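Local atomic coordinates of hydrolase, HAD superfamily, subfamily III A (Legionella pneumophila, PDB entry 3N1U), a protein that probably hydrolyses 3-deoxy-D-manno-octulosonate 8-phosphate to 3-deoxy-D-manno-octulosonate and phosphate, a magnesium-dependent step of lipopolysaccharide biosynthesis. Residues 15-19 / 129-133; 43-48 / 73-79. All blocks are in the same frame, centred on the assembly; numbering follows the deposited sequence.

In the fold
The two contacts lie on opposite sides of the chain's centre, with nearest atoms about 15 Å apart. They share no helix or strand. Interaction 1 joins the end of helix 3-17 to strand 131-134 of the parallel sheet, the central sheet of the HAD fold. Interaction 2 sets hairpin strand 43-48 on helix 74-83. It is nested in sequence inside the loop closed by interaction 1. Both are largely buried, but interaction 2 also borders neighbouring subunits, whereas interaction 1 touches no other chain. Interaction 1 combines one lysine-to-carbonyl hydrogen bond with a small apolar patch. Interaction 2 buries more surface through valine, phenylalanine and the aliphatic parts of charged residues, beside Asp27 of the metal site.

Interaction 1: 15-19 / 129-133; sequences KAKKI and VGLGV
Lys15 and Ala16 are helical, near the end of helix 3-17; Lys18 and Ile19 lie in the turn after it. Backbone hydrogen bonds run from Lys18 N to Lys15 O and from Ile19 N to Ala16 O, both 3.3 Å. Ile19 is already extended (phi/psi -73/124). In the other segment, Val129 is the first residue to leave helical geometry after helix 123-128; its side chain packs on strand 113-117. Gly130 turns the chain (-67/-38). Its O accepts a hydrogen bond from Lys15 NZ at 3.0 Å, reached with an mttm side chain. That side chain also touches Asp147, a calcium-binding residue in a structure of this protein. Leu131 opens the strand (-134/94), its CA 5.9 Å from Lys15 CA. Its CA-to-CB bond points toward 15-19, and chi1 t, chi2 p puts CD2 4.0 Å from Ala16 CB. The mm rotamer of Ile19 places CD1 3.8 Å from Leu131 CB. Gly132 N donates a hydrogen bond to Asp147 OD2, and Val133 continues the strand. Helix 3-17 thus packs at the N-terminal end of an inner strand of the Rossmann-like HAD sheet. The Lys15 amine satisfies the Gly130 carbonyl, beside apolar packing of Leu131, Ala16 and Ile19.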
loop_
_atom_site.group_PDB
_atom_site.type_symbol
_atom_site.label_atom_id
_atom_site.label_comp_id
_atom_site.label_asym_id
_atom_site.label_seq_id
_atom_site.Cartn_x
_atom_site.Cartn_y
_atom_site.Cartn_z
ATOM N N LYS A 15 8.577 7.723 31.740
ATOM C CA LYS A 15 7.753 8.702 30.995
ATOM C C LYS A 15 6.316 8.218 30.748
ATOM O O LYS A 15 5.342 8.961 30.963
ATOM C CB LYS A 15 8.404 9.124 29.678
ATOM C CG LYS A 15 9.804 9.759 29.801
ATOM C CD LYS A 15 10.373 9.992 28.399
ATOM C CE LYS A 15 11.542 10.947 28.448
ATOM N NZ LYS A 15 11.015 12.362 28.434
ATOM N N ALA A 16 6.183 6.971 30.301
ATOM C CA ALA A 16 4.905 6.410 29.948
ATOM C C ALA A 16 4.006 6.180 31.166
ATOM O O ALA A 16 2.756 6.204 31.040
ATOM C CB ALA A 16 5.110 5.064 29.171
ATOM N N LYS A 17 4.621 5.909 32.330
ATOM C CA LYS A 17 3.848 5.720 33.568
ATOM C C LYS A 17 3.026 6.938 33.962
ATOM O O LYS A 17 2.030 6.798 34.669
ATOM C CB LYS A 17 4.776 5.354 34.748
ATOM C CG LYS A 17 5.191 3.892 34.767
ATOM C CD LYS A 17 6.208 3.649 35.870
ATOM C CE LYS A 17 6.686 2.210 35.867
ATOM N NZ LYS A 17 7.236 1.856 37.226
ATOM N N LYS A 18 3.428 8.131 33.516
ATOM C CA LYS A 18 2.780 9.386 33.934
ATOM C C LYS A 18 1.623 9.813 33.046
ATOM O O LYS A 18 0.876 10.792 33.345
ATOM C CB LYS A 18 3.839 10.518 33.963
ATOM C CG LYS A 18 4.874 10.282 35.072
ATOM C CD LYS A 18 6.126 11.049 34.778
ATOM C CE LYS A 18 6.138 12.333 35.514
ATOM N NZ LYS A 18 7.207 13.162 34.897
ATOM N N ILE A 19 1.478 9.109 31.934
ATOM C CA ILE A 19 0.640 9.626 30.857
ATOM C C ILE A 19 -0.860 9.546 31.187
ATOM O O ILE A 19 -1.384 8.479 31.500
ATOM C CB ILE A 19 0.930 8.907 29.533
ATOM C CG1 ILE A 19 2.392 9.102 29.074
ATOM C CG2 ILE A 19 -0.017 9.424 28.454
ATOM C CD1 ILE A 19 2.960 10.585 29.044
ATOM N N VAL A 129 5.992 17.897 25.653
ATOM C CA VAL A 129 5.204 16.925 26.454
ATOM C C VAL A 129 6.083 15.902 27.132
ATOM O O VAL A 129 7.287 15.831 26.846
ATOM C CB VAL A 129 4.139 16.183 25.584
ATOM C CG1 VAL A 129 3.148 17.214 24.958
ATOM C CG2 VAL A 129 4.805 15.318 24.488
ATOM N N GLY A 130 5.506 15.097 28.020
ATOM C CA GLY A 130 6.303 14.120 28.774
ATOM C C GLY A 130 6.867 13.033 27.874
ATOM O O GLY A 130 8.006 12.568 28.057
ATOM N N LEU A 131 6.062 12.606 26.894
ATOM C CA LEU A 131 6.459 11.511 26.021
ATOM C C LEU A 131 6.165 11.886 24.557
ATOM O O LEU A 131 5.028 11.783 24.072
ATOM C CB LEU A 131 5.765 10.173 26.440
ATOM C CG LEU A 131 6.050 8.930 25.537
ATOM C CD1 LEU A 131 7.561 8.660 25.337
ATOM C CD2 LEU A 131 5.405 7.726 26.252
ATOM N N GLY A 132 7.181 12.419 23.886
ATOM C CA GLY A 132 7.046 12.927 22.501
ATOM C C GLY A 132 7.491 11.789 21.608
ATOM O O GLY A 132 8.598 11.271 21.762
ATOM N N VAL A 133 6.621 11.399 20.679
ATOM C CA VAL A 133 6.849 10.192 19.869
ATOM C C VAL A 133 6.846 10.455 18.370
ATOM O O VAL A 133 6.001 11.207 17.855
ATOM C CB VAL A 133 5.852 9.051 20.216
ATOM C CG1 VAL A 133 6.129 7.787 19.345
ATOM C CG2 VAL A 133 5.958 8.700 21.765
#

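Interaction 2: 43-48 / 73-79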
loop_
_atom_site.group_PDB
_atom_site.type_symbol
_atom_site.label_atom_id
_atom_site.label_comp_id
_atom_site.label_asym_id
_atom_site.label_seq_id
_atom_site.Cartn_x
_atom_site.Cartn_y
_atom_site.Cartn_z
ATOM N N GLU A 43 -12.461 13.456 -1.252
ATOM C CA GLU A 43 -11.159 13.083 -0.610
ATOM C C GLU A 43 -11.405 11.919 0.318
ATOM O O GLU A 43 -12.502 11.793 0.922
ATOM C CB GLU A 43 -10.572 14.220 0.236
ATOM C CG GLU A 43 -10.388 15.581 -0.443
ATOM C CD GLU A 43 -10.279 16.725 0.576
ATOM O OE1 GLU A 43 -11.299 17.418 0.856
ATOM O OE2 GLU A 43 -9.174 16.920 1.112
ATOM N N LEU A 44 -10.371 11.100 0.513
ATOM C CA LEU A 44 -10.506 10.029 1.491
ATOM C C LEU A 44 -9.195 9.946 2.207
ATOM O O LEU A 44 -8.175 10.451 1.704
ATOM C CB LEU A 44 -10.781 8.694 0.787
ATOM C CG LEU A 44 -11.994 8.583 -0.097
ATOM C CD1 LEU A 44 -11.589 8.809 -1.564
ATOM C CD2 LEU A 44 -12.549 7.148 0.021
ATOM N N LYS A 45 -9.221 9.377 3.401
ATOM C CA LYS A 45 -7.996 8.958 4.086
ATOM C C LYS A 45 -8.221 7.522 4.554
ATOM O O LYS A 45 -9.370 7.075 4.704
ATOM C CB LYS A 45 -7.707 9.784 5.350
ATOM C CG LYS A 45 -7.762 11.309 5.146
ATOM C CD LYS A 45 -7.563 12.057 6.458
ATOM C CE LYS A 45 -7.562 13.570 6.238
ATOM N NZ LYS A 45 -6.578 14.109 5.188
ATOM N N SER A 46 -7.125 6.865 4.926
ATOM C CA SER A 46 -7.183 5.445 5.304
ATOM C C SER A 46 -6.645 5.307 6.711
ATOM O O SER A 46 -5.468 5.685 6.954
ATOM C CB SER A 46 -6.293 4.646 4.318
ATOM O OG SER A 46 -6.817 4.852 3.006
ATOM N N PHE A 47 -7.469 4.776 7.644
ATOM C CA PHE A 47 -7.061 4.612 9.053
ATOM C C PHE A 47 -6.899 3.121 9.346
ATOM O O PHE A 47 -7.425 2.312 8.604
ATOM C CB PHE A 47 -8.157 5.187 9.957
ATOM C CG PHE A 47 -8.406 6.657 9.729
ATOM C CD1 PHE A 47 -7.593 7.613 10.365
ATOM C CD2 PHE A 47 -9.434 7.084 8.889
ATOM C CE1 PHE A 47 -7.747 9.008 10.141
ATOM C CE2 PHE A 47 -9.625 8.464 8.650
ATOM C CZ PHE A 47 -8.806 9.448 9.298
ATOM N N HIS A 48 -6.227 2.737 10.431
ATOM C CA HIS A 48 -5.959 1.337 10.641
ATOM C C HIS A 48 -6.754 0.853 11.867
ATOM O O HIS A 48 -6.771 1.504 12.913
ATOM C CB HIS A 48 -4.445 1.125 10.863
ATOM C CG HIS A 48 -4.051 -0.316 10.746
ATOM N ND1 HIS A 48 -4.352 -1.270 11.731
ATOM C CD2 HIS A 48 -3.429 -0.979 9.751
ATOM C CE1 HIS A 48 -3.931 -2.456 11.319
ATOM N NE2 HIS A 48 -3.371 -2.309 10.118
ATOM N N ASN A 73 -10.730 18.643 6.585
ATOM C CA ASN A 73 -11.857 18.061 5.856
ATOM C C ASN A 73 -12.756 17.174 6.756
ATOM O O ASN A 73 -12.361 16.790 7.856
ATOM C CB ASN A 73 -11.332 17.309 4.629
ATOM C CG ASN A 73 -10.350 16.224 5.020
ATOM O OD1 ASN A 73 -10.764 15.164 5.443
ATOM N ND2 ASN A 73 -9.052 16.514 4.953
ATOM N N ALA A 74 -13.954 16.861 6.277
ATOM C CA ALA A 74 -14.940 16.104 7.030
ATOM C C ALA A 74 -14.569 14.611 7.256
ATOM O O ALA A 74 -15.091 14.005 8.175
ATOM C CB ALA A 74 -16.322 16.231 6.385
ATOM N N VAL A 75 -13.650 14.041 6.457
ATOM C CA VAL A 75 -13.100 12.717 6.818
ATOM C C VAL A 75 -12.699 12.632 8.312
ATOM O O VAL A 75 -12.987 11.641 8.987
ATOM C CB VAL A 75 -11.854 12.368 5.957
ATOM C CG1 VAL A 75 -11.215 11.033 6.452
ATOM C CG2 VAL A 75 -12.232 12.269 4.491
ATOM N N VAL A 76 -11.999 13.661 8.804
ATOM C CA VAL A 76 -11.498 13.678 10.171
ATOM C C VAL A 76 -12.688 13.593 11.153
ATOM O O VAL A 76 -12.672 12.784 12.061
ATOM C CB VAL A 76 -10.608 14.931 10.433
ATOM C CG1 VAL A 76 -10.225 15.065 11.922
ATOM C CG2 VAL A 76 -9.340 14.880 9.490
ATOM N N ASP A 77 -13.731 14.405 10.932
ATOM C CA ASP A 77 -14.902 14.426 11.813
ATOM C C ASP A 77 -15.580 13.061 11.863
ATOM O O ASP A 77 -15.958 12.567 12.972
ATOM C CB ASP A 77 -15.903 15.493 11.350
ATOM C CG ASP A 77 -15.267 16.873 11.299
ATOM O OD1 ASP A 77 -14.920 17.436 12.370
ATOM O OD2 ASP A 77 -15.138 17.397 10.191
ATOM N N HIS A 78 -15.707 12.436 10.694
ATOM C CA HIS A 78 -16.329 11.096 10.636
ATOM C C HIS A 78 -15.538 10.084 11.410
ATOM O O HIS A 78 -16.103 9.295 12.164
ATOM C CB HIS A 78 -16.521 10.610 9.201
ATOM C CG HIS A 78 -17.584 11.358 8.465
ATOM N ND1 HIS A 78 -17.323 12.130 7.348
ATOM C CD2 HIS A 78 -18.915 11.446 8.685
ATOM C CE1 HIS A 78 -18.455 12.663 6.914
ATOM N NE2 HIS A 78 -19.433 12.269 7.711
ATOM N N ARG A 79 -14.223 10.121 11.258
ATOM C CA ARG A 79 -13.378 9.198 12.034
ATOM C C ARG A 79 -13.415 9.451 13.545
ATOM O O ARG A 79 -13.464 8.510 14.348
ATOM C CB ARG A 79 -11.934 9.204 11.517
ATOM C CG ARG A 79 -11.011 8.182 12.234
ATOM C CD ARG A 79 -11.426 6.708 11.936
ATOM N NE ARG A 79 -10.452 5.728 12.441
ATOM C CZ ARG A 79 -10.791 4.481 12.803
ATOM N NH1 ARG A 79 -12.078 4.075 12.736
ATOM N NH2 ARG A 79 -9.874 3.658 13.269
#
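The strand crosses helix 74-79 at -41°, with the segment axes 8.7 Å apart at closest approach. At Glu43, the carbonyl O meets Val75 CG2 at 3.6 Å. Glu43 OE1 lies 3.8 Å from Asn73 CB and hydrogen-bonds to Asn39 of the second subunit. Leu44 points away, but its CA lies 4.1 Å from Val75 CG2. Lys45 turns toward the helix. Its CG packs 3.7 Å from Val75 CG1 and its CE 3.9 Å from Val76 CG2, while NZ makes a salt bridge to Asp27, a calcium ligand. Ser46 faces away and hydrogen-bonds to His36 of its own chain and of the second subunit. Phe47 meets Val75 CG1 with its ring edge, CE2 being 3.7 Å away. Arg79 CG sits over the ring face in a CH-pi contact, 3.6 Å from the centroid. His48 points away and caps Gln50 N in helix 49-60. One strand of the 34-38/43-48 hairpin thus packs on helix 74-83 beside the HAD metal site, and its sheet continues into the second subunit, as in KdsC-family phosphatases.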